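PDB 3OT5: UDP-N-acetylglucosamine 2-epimerase from Listeria monocytogenes, which probably catalyses the reversible epimerisation at C2 that interconverts UDP-N-acetylglucosamine and UDP-N-acetylmannosamine. Local coordinates for residues 253-258 with 357-362; 170-175 with 385-390; 93-98 with 156-161; 203-208 with 317-322. All coordinates share one frame; numbering follows the deposited sequence.

Contact 1. Residues 253-258 with 357-362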
loop_
_atom_site.group_PDB
_atom_site.type_symbol
_atom_site.label_atom_id
_atom_site.label_comp_id
_atom_site.label_asym_id
_atom_site.label_seq_id
_atom_site.Cartn_x
_atom_site.Cartn_y
_atom_site.Cartn_z
ATOM N N GLU A 253 -15.704 10.994 24.267
ATOM C CA GLU A 253 -16.489 11.398 25.447
ATOM C C GLU A 253 -17.985 11.132 25.278
ATOM O O GLU A 253 -18.665 10.768 26.231
ATOM C CB GLU A 253 -16.279 12.881 25.776
ATOM C CG GLU A 253 -14.863 13.235 26.210
ATOM C CD GLU A 253 -14.704 14.701 26.580
ATOM O OE1 GLU A 253 -15.730 15.393 26.794
ATOM O OE2 GLU A 253 -13.546 15.162 26.679
ATOM N N SER A 254 -18.484 11.308 24.059
ATOM C CA SER A 254 -19.899 11.118 23.755
ATOM C C SER A 254 -20.325 9.657 23.677
ATOM O O SER A 254 -21.501 9.345 23.893
ATOM C CB SER A 254 -20.231 11.803 22.429
ATOM O OG SER A 254 -19.952 13.193 22.495
ATOM N N ARG A 255 -19.383 8.779 23.343
ATOM C CA ARG A 255 -19.640 7.345 23.225
ATOM C C ARG A 255 -18.658 6.595 24.117
ATOM O O ARG A 255 -17.490 6.391 23.752
ATOM C CB ARG A 255 -19.500 6.899 21.769
ATOM C CG ARG A 255 -20.501 7.545 20.830
ATOM C CD ARG A 255 -21.939 7.174 21.212
ATOM N NE ARG A 255 -22.908 7.740 20.277
ATOM C CZ ARG A 255 -23.459 8.948 20.394
ATOM N NH1 ARG A 255 -24.323 9.357 19.478
ATOM N NH2 ARG A 255 -23.152 9.754 21.414
ATOM N N GLU A 256 -19.154 6.156 25.272
ATOM C CA GLU A 256 -18.321 5.480 26.267
ATOM C C GLU A 256 -17.847 4.085 25.916
ATOM O O GLU A 256 -16.926 3.583 26.552
ATOM C CB GLU A 256 -19.022 5.463 27.622
ATOM C CG GLU A 256 -19.269 6.854 28.160
ATOM C CD GLU A 256 -19.859 6.853 29.553
ATOM O OE1 GLU A 256 -19.809 5.805 30.233
ATOM O OE2 GLU A 256 -20.360 7.912 29.976
ATOM N N ASP A 257 -18.461 3.446 24.927
ATOM C CA ASP A 257 -18.008 2.111 24.544
ATOM C C ASP A 257 -16.984 2.165 23.399
ATOM O O ASP A 257 -16.814 1.195 22.671
ATOM C CB ASP A 257 -19.183 1.175 24.218
ATOM C CG ASP A 257 -20.066 1.690 23.103
ATOM O OD1 ASP A 257 -19.933 2.871 22.716
ATOM O OD2 ASP A 257 -20.918 0.904 22.632
ATOM N N THR A 258 -16.300 3.297 23.256
ATOM C CA THR A 258 -15.273 3.449 22.227
ATOM C C THR A 258 -13.925 3.761 22.843
ATOM O O THR A 258 -13.831 4.316 23.937
ATOM C CB THR A 258 -15.562 4.619 21.266
ATOM O OG1 THR A 258 -15.532 5.854 21.993
ATOM C CG2 THR A 258 -16.912 4.454 20.583
ATOM N N ASP A 357 -22.420 8.562 13.132
ATOM C CA ASP A 357 -23.268 7.845 12.179
ATOM C C ASP A 357 -22.881 6.376 12.158
ATOM O O ASP A 357 -23.725 5.497 12.366
ATOM C CB ASP A 357 -23.096 8.434 10.774
ATOM C CG ASP A 357 -23.918 7.706 9.718
ATOM O OD1 ASP A 357 -23.387 7.504 8.598
ATOM O OD2 ASP A 357 -25.069 7.307 10.006
ATOM N N LEU A 358 -21.595 6.122 11.923
ATOM C CA LEU A 358 -21.061 4.760 11.863
ATOM C C LEU A 358 -21.150 4.033 13.198
ATOM O O LEU A 358 -21.457 2.840 13.248
ATOM C CB LEU A 358 -19.608 4.777 11.378
ATOM C CG LEU A 358 -19.430 5.245 9.937
ATOM C CD1 LEU A 358 -17.954 5.307 9.553
ATOM C CD2 LEU A 358 -20.190 4.325 9.009
ATOM N N LEU A 359 -20.884 4.746 14.282
ATOM C CA LEU A 359 -20.958 4.146 15.606
ATOM C C LEU A 359 -22.396 3.812 16.057
ATOM O O LEU A 359 -22.624 2.773 16.680
ATOM C CB LEU A 359 -20.284 5.060 16.636
ATOM C CG LEU A 359 -18.766 5.181 16.494
ATOM C CD1 LEU A 359 -18.226 6.304 17.366
ATOM C CD2 LEU A 359 -18.086 3.847 16.826
ATOM N N ASP A 360 -23.361 4.663 15.712
ATOM C CA ASP A 360 -24.760 4.472 16.156
ATOM C C ASP A 360 -25.657 3.653 15.238
ATOM O O ASP A 360 -26.707 3.151 15.664
ATOM C CB ASP A 360 -25.416 5.838 16.344
ATOM C CG ASP A 360 -24.635 6.738 17.276
ATOM O OD1 ASP A 360 -23.524 6.350 17.706
ATOM O OD2 ASP A 360 -25.122 7.847 17.564
ATOM N N ASN A 361 -25.259 3.538 13.978
ATOM C CA ASN A 361 -26.026 2.816 12.985
ATOM C C ASN A 361 -25.244 1.630 12.443
ATOM O O ASN A 361 -24.401 1.773 11.545
ATOM C CB ASN A 361 -26.378 3.771 11.853
ATOM C CG ASN A 361 -27.088 5.016 12.345
ATOM O OD1 ASN A 361 -28.039 4.945 13.130
ATOM N ND2 ASN A 361 -26.643 6.172 11.862
ATOM N N LYS A 362 -25.519 0.460 13.010
ATOM C CA LYS A 362 -24.879 -0.794 12.612
ATOM C C LYS A 362 -25.105 -1.071 11.117
ATOM O O LYS A 362 -24.257 -1.679 10.455
ATOM C CB LYS A 362 -25.423 -1.919 13.504
ATOM C CG LYS A 362 -24.919 -3.351 13.285
ATOM C CD LYS A 362 -25.488 -4.030 12.043
ATOM C CE LYS A 362 -25.333 -5.553 12.139
ATOM N NZ LYS A 362 -23.915 -5.974 12.359
#

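Contact 2. Residues 170-175 with 385-390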
loop_
_atom_site.group_PDB
_atom_site.type_symbol
_atom_site.label_atom_id
_atom_site.label_comp_id
_atom_site.label_asym_id
_atom_site.label_seq_id
_atom_site.Cartn_x
_atom_site.Cartn_y
_atom_site.Cartn_z
ATOM N N ALA A 170 8.033 -1.055 -19.708
ATOM C CA ALA A 170 7.369 -2.304 -19.349
ATOM C C ALA A 170 6.789 -3.069 -20.537
ATOM O O ALA A 170 6.249 -2.494 -21.493
ATOM C CB ALA A 170 6.264 -2.032 -18.320
ATOM N N ASP A 171 6.898 -4.389 -20.439
ATOM C CA ASP A 171 6.354 -5.295 -21.425
ATOM C C ASP A 171 5.018 -5.813 -20.930
ATOM O O ASP A 171 4.178 -6.177 -21.711
ATOM C CB ASP A 171 7.307 -6.454 -21.617
ATOM C CG ASP A 171 8.616 -6.013 -22.177
ATOM O OD1 ASP A 171 8.608 -5.428 -23.279
ATOM O OD2 ASP A 171 9.643 -6.274 -21.539
ATOM N N ILE A 172 4.834 -5.835 -19.617
ATOM C CA ILE A 172 3.596 -6.314 -19.034
ATOM C C ILE A 172 3.277 -5.448 -17.811
ATOM O O ILE A 172 4.148 -5.121 -16.996
ATOM C CB ILE A 172 3.664 -7.853 -18.787
ATOM C CG1 ILE A 172 2.348 -8.395 -18.241
ATOM C CG2 ILE A 172 4.821 -8.208 -17.880
ATOM C CD1 ILE A 172 2.292 -9.931 -18.282
ATOM N N HIS A 173 2.018 -5.038 -17.731
ATOM C CA HIS A 173 1.566 -4.137 -16.700
ATOM C C HIS A 173 0.524 -4.794 -15.840
ATOM O O HIS A 173 -0.446 -5.374 -16.344
ATOM C CB HIS A 173 0.952 -2.905 -17.363
ATOM C CG HIS A 173 1.828 -2.289 -18.402
ATOM N ND1 HIS A 173 2.651 -1.214 -18.147
ATOM C CD2 HIS A 173 2.025 -2.614 -19.701
ATOM C CE1 HIS A 173 3.304 -0.890 -19.248
ATOM N NE2 HIS A 173 2.951 -1.732 -20.205
ATOM N N PHE A 174 0.725 -4.690 -14.540
ATOM C CA PHE A 174 -0.185 -5.255 -13.592
ATOM C C PHE A 174 -0.787 -4.041 -12.892
ATOM O O PHE A 174 -0.203 -3.479 -11.987
ATOM C CB PHE A 174 0.572 -6.198 -12.654
ATOM C CG PHE A 174 1.452 -7.188 -13.382
ATOM C CD1 PHE A 174 0.900 -8.236 -14.095
ATOM C CD2 PHE A 174 2.839 -7.063 -13.349
ATOM C CE1 PHE A 174 1.695 -9.144 -14.752
ATOM C CE2 PHE A 174 3.649 -7.971 -13.995
ATOM C CZ PHE A 174 3.076 -9.016 -14.715
ATOM N N SER A 175 -1.942 -3.604 -13.379
ATOM C CA SER A 175 -2.611 -2.437 -12.831
ATOM C C SER A 175 -3.413 -2.807 -11.602
ATOM O O SER A 175 -3.961 -3.899 -11.522
ATOM C CB SER A 175 -3.536 -1.813 -13.875
ATOM O OG SER A 175 -2.795 -1.366 -14.998
ATOM N N LEU A 385 0.984 -13.830 -11.393
ATOM C CA LEU A 385 1.691 -15.038 -11.816
ATOM C C LEU A 385 1.016 -15.702 -13.004
ATOM O O LEU A 385 1.693 -16.102 -13.941
ATOM C CB LEU A 385 1.858 -16.048 -10.677
ATOM C CG LEU A 385 2.752 -15.619 -9.510
ATOM C CD1 LEU A 385 2.972 -16.814 -8.570
ATOM C CD2 LEU A 385 4.095 -15.087 -10.011
ATOM N N ALA A 386 -0.308 -15.807 -12.973
ATOM C CA ALA A 386 -1.035 -16.422 -14.084
ATOM C C ALA A 386 -0.750 -15.611 -15.339
ATOM O O ALA A 386 -0.581 -16.163 -16.421
ATOM C CB ALA A 386 -2.537 -16.491 -13.798
ATOM N N ALA A 387 -0.684 -14.295 -15.178
ATOM C CA ALA A 387 -0.389 -13.403 -16.281
ATOM C C ALA A 387 1.011 -13.730 -16.845
ATOM O O ALA A 387 1.193 -13.900 -18.057
ATOM C CB ALA A 387 -0.465 -11.948 -15.801
ATOM N N ILE A 388 1.991 -13.868 -15.963
ATOM C CA ILE A 388 3.351 -14.212 -16.391
ATOM C C ILE A 388 3.368 -15.615 -17.013
ATOM O O ILE A 388 3.978 -15.813 -18.071
ATOM C CB ILE A 388 4.353 -14.113 -15.232
ATOM C CG1 ILE A 388 4.437 -12.664 -14.740
ATOM C CG2 ILE A 388 5.737 -14.585 -15.680
ATOM C CD1 ILE A 388 5.299 -12.480 -13.516
ATOM N N LYS A 389 2.694 -16.585 -16.383
ATOM C CA LYS A 389 2.625 -17.939 -16.957
ATOM C C LYS A 389 2.021 -17.867 -18.346
ATOM O O LYS A 389 2.511 -18.495 -19.271
ATOM C CB LYS A 389 1.761 -18.888 -16.127
ATOM C CG LYS A 389 2.376 -19.395 -14.854
ATOM C CD LYS A 389 1.391 -20.286 -14.072
ATOM C CE LYS A 389 0.870 -21.485 -14.868
ATOM N NZ LYS A 389 1.927 -22.442 -15.293
ATOM N N SER A 390 0.940 -17.101 -18.459
ATOM C CA SER A 390 0.228 -16.901 -19.724
ATOM C C SER A 390 1.146 -16.508 -20.866
ATOM O O SER A 390 0.960 -16.941 -21.984
ATOM C CB SER A 390 -0.825 -15.800 -19.567
ATOM O OG SER A 390 -1.369 -15.476 -20.836
#

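Contact 3. Residues 93-98 with 156-161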
loop_
_atom_site.group_PDB
_atom_site.type_symbol
_atom_site.label_atom_id
_atom_site.label_comp_id
_atom_site.label_asym_id
_atom_site.label_seq_id
_atom_site.Cartn_x
_atom_site.Cartn_y
_atom_site.Cartn_z
ATOM N N GLN A 93 23.050 11.477 -1.326
ATOM C CA GLN A 93 23.212 11.284 -2.758
ATOM C C GLN A 93 22.097 11.949 -3.534
ATOM O O GLN A 93 20.941 11.927 -3.117
ATOM C CB GLN A 93 23.258 9.783 -3.081
ATOM C CG GLN A 93 24.317 8.996 -2.278
ATOM C CD GLN A 93 25.737 9.521 -2.466
ATOM O OE1 GLN A 93 26.632 9.224 -1.664
ATOM N NE2 GLN A 93 25.947 10.317 -3.515
ATOM N N THR A 94 22.450 12.538 -4.675
ATOM C CA THR A 94 21.467 13.200 -5.511
ATOM C C THR A 94 20.629 12.146 -6.204
ATOM O O THR A 94 20.932 10.943 -6.159
ATOM C CB THR A 94 22.099 14.094 -6.597
ATOM O OG1 THR A 94 22.685 13.275 -7.622
ATOM C CG2 THR A 94 23.147 15.066 -5.993
ATOM N N LEU A 95 19.580 12.613 -6.870
ATOM C CA LEU A 95 18.689 11.747 -7.588
ATOM C C LEU A 95 19.424 11.105 -8.769
ATOM O O LEU A 95 19.221 9.920 -9.087
ATOM C CB LEU A 95 17.506 12.559 -8.071
ATOM C CG LEU A 95 16.359 11.719 -8.598
ATOM C CD1 LEU A 95 16.055 10.544 -7.643
ATOM C CD2 LEU A 95 15.150 12.613 -8.789
ATOM N N ALA A 96 20.277 11.894 -9.412
ATOM C CA ALA A 96 21.053 11.421 -10.542
ATOM C C ALA A 96 21.978 10.284 -10.127
ATOM O O ALA A 96 22.137 9.316 -10.849
ATOM C CB ALA A 96 21.881 12.564 -11.136
ATOM N N GLU A 97 22.570 10.410 -8.946
ATOM C CA GLU A 97 23.510 9.420 -8.443
ATOM C C GLU A 97 22.846 8.135 -8.005
ATOM O O GLU A 97 23.383 7.055 -8.248
ATOM C CB GLU A 97 24.326 10.023 -7.309
ATOM C CG GLU A 97 25.269 11.094 -7.790
ATOM C CD GLU A 97 25.826 11.949 -6.663
ATOM O OE1 GLU A 97 26.855 12.624 -6.893
ATOM O OE2 GLU A 97 25.228 11.948 -5.554
ATOM N N ILE A 98 21.690 8.254 -7.366
ATOM C CA ILE A 98 20.933 7.105 -6.915
ATOM C C ILE A 98 20.546 6.288 -8.136
ATOM O O ILE A 98 20.689 5.070 -8.166
ATOM C CB ILE A 98 19.655 7.538 -6.139
ATOM C CG1 ILE A 98 20.034 8.227 -4.817
ATOM C CG2 ILE A 98 18.757 6.356 -5.839
ATOM C CD1 ILE A 98 18.822 8.824 -4.047
ATOM N N PRO A 156 3.291 13.803 -7.989
ATOM C CA PRO A 156 4.515 13.753 -7.170
ATOM C C PRO A 156 5.803 13.634 -7.982
ATOM O O PRO A 156 5.822 13.032 -9.056
ATOM C CB PRO A 156 4.318 12.497 -6.321
ATOM C CG PRO A 156 3.418 11.621 -7.168
ATOM C CD PRO A 156 2.514 12.556 -7.904
ATOM N N PHE A 157 6.869 14.198 -7.439
ATOM C CA PHE A 157 8.183 14.192 -8.057
ATOM C C PHE A 157 9.144 13.363 -7.222
ATOM O O PHE A 157 9.272 13.596 -6.018
ATOM C CB PHE A 157 8.744 15.616 -8.166
ATOM C CG PHE A 157 10.152 15.658 -8.686
ATOM C CD1 PHE A 157 10.404 15.702 -10.055
ATOM C CD2 PHE A 157 11.227 15.607 -7.813
ATOM C CE1 PHE A 157 11.691 15.711 -10.543
ATOM C CE2 PHE A 157 12.517 15.617 -8.293
ATOM C CZ PHE A 157 12.750 15.665 -9.676
ATOM N N PRO A 158 9.862 12.413 -7.855
ATOM C CA PRO A 158 9.837 12.070 -9.260
ATOM C C PRO A 158 8.944 10.886 -9.575
ATOM O O PRO A 158 9.036 10.323 -10.685
ATOM C CB PRO A 158 11.291 11.688 -9.536
ATOM C CG PRO A 158 11.753 11.072 -8.252
ATOM C CD PRO A 158 10.983 11.760 -7.150
ATOM N N GLU A 159 8.057 10.542 -8.644
ATOM C CA GLU A 159 7.204 9.377 -8.795
ATOM C C GLU A 159 6.286 9.352 -10.016
ATOM O O GLU A 159 6.108 8.296 -10.612
ATOM C CB GLU A 159 6.396 9.105 -7.520
ATOM C CG GLU A 159 7.207 8.638 -6.305
ATOM C CD GLU A 159 7.971 9.760 -5.577
ATOM O OE1 GLU A 159 7.688 10.958 -5.812
ATOM O OE2 GLU A 159 8.842 9.430 -4.743
ATOM N N GLU A 160 5.670 10.467 -10.378
ATOM C CA GLU A 160 4.810 10.460 -11.572
ATOM C C GLU A 160 5.658 10.116 -12.803
ATOM O O GLU A 160 5.285 9.263 -13.622
ATOM C CB GLU A 160 4.128 11.804 -11.781
ATOM C CG GLU A 160 3.292 11.929 -13.061
ATOM C CD GLU A 160 2.048 11.047 -13.102
ATOM O OE1 GLU A 160 1.709 10.375 -12.105
ATOM O OE2 GLU A 160 1.383 11.051 -14.148
ATOM N N MET A 161 6.801 10.771 -12.931
ATOM C CA MET A 161 7.669 10.509 -14.076
ATOM C C MET A 161 8.212 9.097 -13.996
ATOM O O MET A 161 8.321 8.427 -15.011
ATOM C CB MET A 161 8.816 11.507 -14.175
ATOM C CG MET A 161 9.630 11.336 -15.468
ATOM S SD MET A 161 8.596 11.637 -16.941
ATOM C CE MET A 161 8.280 13.384 -16.800
#

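Contact 4. Residues 203-208 with 317-322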
loop_
_atom_site.group_PDB
_atom_site.type_symbol
_atom_site.label_atom_id
_atom_site.label_comp_id
_atom_site.label_asym_id
_atom_site.label_seq_id
_atom_site.Cartn_x
_atom_site.Cartn_y
_atom_site.Cartn_z
ATOM N N ASP A 203 -2.941 -8.480 -0.530
ATOM C CA ASP A 203 -2.460 -9.866 -0.385
ATOM C C ASP A 203 -1.559 -9.941 0.853
ATOM O O ASP A 203 -1.563 -10.929 1.590
ATOM C CB ASP A 203 -1.623 -10.376 -1.584
ATOM C CG ASP A 203 -2.361 -10.338 -2.919
ATOM O OD1 ASP A 203 -2.030 -11.186 -3.781
ATOM O OD2 ASP A 203 -3.258 -9.491 -3.129
ATOM N N ALA A 204 -0.768 -8.900 1.061
ATOM C CA ALA A 204 0.156 -8.847 2.201
ATOM C C ALA A 204 -0.537 -9.057 3.555
ATOM O O ALA A 204 0.033 -9.646 4.454
ATOM C CB ALA A 204 0.897 -7.532 2.208
ATOM N N LEU A 205 -1.761 -8.575 3.685
ATOM C CA LEU A 205 -2.520 -8.703 4.933
ATOM C C LEU A 205 -2.691 -10.168 5.362
ATOM O O LEU A 205 -2.779 -10.468 6.559
ATOM C CB LEU A 205 -3.894 -8.035 4.789
ATOM C CG LEU A 205 -3.901 -6.525 4.461
ATOM C CD1 LEU A 205 -5.326 -6.011 4.137
ATOM C CD2 LEU A 205 -3.282 -5.706 5.585
ATOM N N LYS A 206 -2.719 -11.090 4.401
ATOM C CA LYS A 206 -2.883 -12.495 4.752
ATOM C C LYS A 206 -1.685 -12.960 5.579
ATOM O O LYS A 206 -1.806 -13.860 6.394
ATOM C CB LYS A 206 -3.063 -13.365 3.499
ATOM C CG LYS A 206 -4.315 -13.030 2.669
ATOM C CD LYS A 206 -4.464 -13.930 1.437
ATOM C CE LYS A 206 -3.299 -13.760 0.455
ATOM N NZ LYS A 206 -3.480 -14.566 -0.780
ATOM N N THR A 207 -0.538 -12.310 5.404
ATOM C CA THR A 207 0.662 -12.692 6.141
ATOM C C THR A 207 1.006 -11.770 7.310
ATOM O O THR A 207 1.476 -12.225 8.337
ATOM C CB THR A 207 1.897 -12.733 5.204
ATOM O OG1 THR A 207 1.647 -13.612 4.107
ATOM C CG2 THR A 207 3.140 -13.202 5.967
ATOM N N THR A 208 0.800 -10.473 7.149
ATOM C CA THR A 208 1.146 -9.506 8.213
ATOM C C THR A 208 0.192 -9.560 9.405
ATOM O O THR A 208 0.600 -9.311 10.547
ATOM C CB THR A 208 1.167 -8.085 7.658
ATOM O OG1 THR A 208 -0.118 -7.778 7.136
ATOM C CG2 THR A 208 2.205 -7.953 6.544
ATOM N N PRO A 317 -10.214 -1.575 4.034
ATOM C CA PRO A 317 -11.385 -2.268 3.522
ATOM C C PRO A 317 -11.085 -3.745 3.266
ATOM O O PRO A 317 -12.007 -4.556 3.168
ATOM C CB PRO A 317 -11.696 -1.517 2.236
ATOM C CG PRO A 317 -11.137 -0.180 2.460
ATOM C CD PRO A 317 -9.876 -0.415 3.196
ATOM N N GLY A 318 -9.802 -4.082 3.140
ATOM C CA GLY A 318 -9.371 -5.471 2.975
ATOM C C GLY A 318 -9.675 -6.217 4.272
ATOM O O GLY A 318 -9.845 -7.432 4.273
ATOM N N MET A 319 -9.721 -5.475 5.381
ATOM C CA MET A 319 -10.044 -6.025 6.702
ATOM C C MET A 319 -11.535 -5.828 6.971
ATOM O O MET A 319 -12.055 -6.292 7.973
ATOM C CB MET A 319 -9.287 -5.269 7.791
ATOM C CG MET A 319 -7.747 -5.199 7.639
ATOM S SD MET A 319 -6.905 -6.710 8.091
ATOM C CE MET A 319 -7.650 -7.862 6.961
ATOM N N GLY A 320 -12.208 -5.115 6.073
ATOM C CA GLY A 320 -13.620 -4.798 6.231
ATOM C C GLY A 320 -13.798 -3.659 7.227
ATOM O O GLY A 320 -14.843 -3.549 7.863
ATOM N N VAL A 321 -12.779 -2.803 7.362
ATOM C CA VAL A 321 -12.846 -1.670 8.289
ATOM C C VAL A 321 -13.260 -0.397 7.563
ATOM O O VAL A 321 -12.583 0.037 6.650
ATOM C CB VAL A 321 -11.484 -1.421 8.999
ATOM C CG1 VAL A 321 -11.582 -0.249 9.978
ATOM C CG2 VAL A 321 -11.023 -2.691 9.728
ATOM N N PRO A 322 -14.409 0.191 7.947
ATOM C CA PRO A 322 -14.840 1.432 7.328
ATOM C C PRO A 322 -13.778 2.505 7.512
ATOM O O PRO A 322 -13.206 2.624 8.608
ATOM C CB PRO A 322 -16.092 1.803 8.134
ATOM C CG PRO A 322 -16.636 0.525 8.580
ATOM C CD PRO A 322 -15.423 -0.327 8.881
#

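Contact 1. Residues 253-258 with 357-362
D360 OD2 accepts from R255 NH1 at 2.6 Å, the shorter half of a two-bonded salt bridge. The bridge ties the end of helix 348-360 to the turn between helix 240-254 and strand 258-263, in the Rossmann-like C-terminal half of the epimerase. The second bond runs from R255 NE to D360 OD1 (3.0 Å). The guanidinium thus grips the carboxylate side-on, one nitrogen to each oxygen. The two planes are only 22° apart. OD2 is met on its syn lone pair and the N-H points almost straight at it, 172°. The other edge of the guanidinium is held too: NH2 donates to S254 O at 3.0 Å. These three bonds fix the rotation of the group. The R255 chain is bent at chi2 (-62°), which turns the guanidinium back toward S254, the last residue of helix 240-254.

Beneath the bridge the contact is apolar. T258 CG2 rests against both methyls of L359, and the two side chains cross at about a right angle. R225 links the same two segments, bonding D257 OD1 and L359 O. A type I turn runs from R255 to T258. Across it, T258 OG1 donates to R255 O at 2.7 Å, in the carbonyl plane.

Contact 2. Residues 170-175 with 385-390
F174 meets A387 and I388 with the far end of its ring. From CB the side chain leaves strand 172-175 toward helix 380-392. CG lies beside the backbone N and anti to the carbonyl carbon (chi1 -49°). Further out, CE1 comes to 3.7 Å from A387 CB. This methyl sits at the ring edge, in the ring plane. At the tip, CZ lies 3.9 Å from I388 CG1, which approaches the ring obliquely. The phenyl group and the I388 side chain cross at about a right angle. The CB of I388 does not point straight at the strand, but its CG1 branch reaches the ring.

The strand belongs to the parallel sheet of the N-terminal Rossmann-like domain, where it lies between strands 140-144 and 194-196. Helix 380-392, near the C-terminus of the chain, packs on one face of that sheet. It runs nearly antiparallel to the strand, at 161°, and the two short axes come within 10.0 Å. The C-terminal end of the chain thus crosses back to cover the first domain.

I172 is two residues before F174 and points to the same face. Its CG1 is anti to the backbone N (chi1 -177°), and the extended chain carries CD1 to the helix. CD1 lies 4.2 Å from A387 CB. The A387 methyl therefore meets both strand side chains. No hydrogen bond joins the two segments. F195 of the next strand also touches I172 and A387.

Contact 3. Residues 93-98 with 156-161
L95 reaches F157 and P158 with one methyl, CD2. Its side chain runs obliquely to both rings. CD2 lies 3.8 Å from P158 CG and 4.0 Å from F157 CZ. The two rings also meet each other. P158 CB sits 4.0 Å above one face of the F157 ring, over its centre. The peptide bond between F157 and P158 is cis, as is the one before P156.

With CG anti to the backbone N (chi1 -168°), the L95 side chain extends from the helix start toward P158. The same methyl then meets the proline ring at CG and CB and the phenyl ring at CZ and CE2. The contact between the segments is wholly apolar, and no hydrogen bond crosses it.

The start of the L95 helix is held by a capping box. T94 OG1 accepts from E97 N at 3.2 Å, and E97 OE2 accepts from T94 N at 3.0 Å. The latter donor stands above the carboxylate plane.

The contact lies on the surface of the N-terminal Rossmann-like domain, and L95, F157 and P158 also touch a crystal neighbour. It joins the first turn of helix 95-113 to the residues just before helix 159-169, with P158 at the N-cap. T125, at the start of helix 125-136, touches both L95 and P158.

Contact 4. Residues 203-208 with 317-322
L205 has the most surface buried here, followed by M319 and then G318. The contact bridges the two Rossmann-like domains of the epimerase. L205 is on helix 200-208, which follows the last strand of the N-terminal sheet. M319 and G318 lie in the loop after helix 310-315, in the C-terminal domain. The active site of this family lies in the cleft between the domains.

One L205 methyl, CD1, makes both contacts. It lies 4.1 Å from M319 CE and 4.2 Å from G318 CA. L205 has CG beside the backbone N (chi1 -60°), and its CB points toward the loop. G318 has no side chain, and the methyl packs directly on its backbone. The CB of M319 does not point straight at the helix. Its chain bends at chi2 and chi3 (-77° and 59°), which swings the terminal methyl round to L205. The two side chains cross at an oblique angle. No hydrogen bond joins the segments.

H296 and R300 of helix 292-301 flank the contact: H296 touches L205 and R300 touches M319. A triethylene glycol, probably from the crystallisation liquor, lies about 3 Å from the M319 side chain. Within the helix, A204 O accepts from both T207 N and T208 N, each at 2.9 Å.

How the contacts relate
Contacts 2 and 3 both sit on the N-terminal domain; contact 2 brings in helix 380-392 from the end of the chain. They are neighbours along the chain, since helix 159-169 leads into strand 172-175. Contact 2 is fully buried against the sheet, while contact 3 is at the surface, with centres about 26 Å apart. Contact 1 belongs to the C-terminal domain, its centre about 45 Å from the centre of either. Contact 4 is the nearest of the four to the chain centre and spans the two domains. It meets contact 1 through L358 CD1 and P322 CB (4.2 Å). Only contact 1 has polar bonds between its segments; the others are apolar.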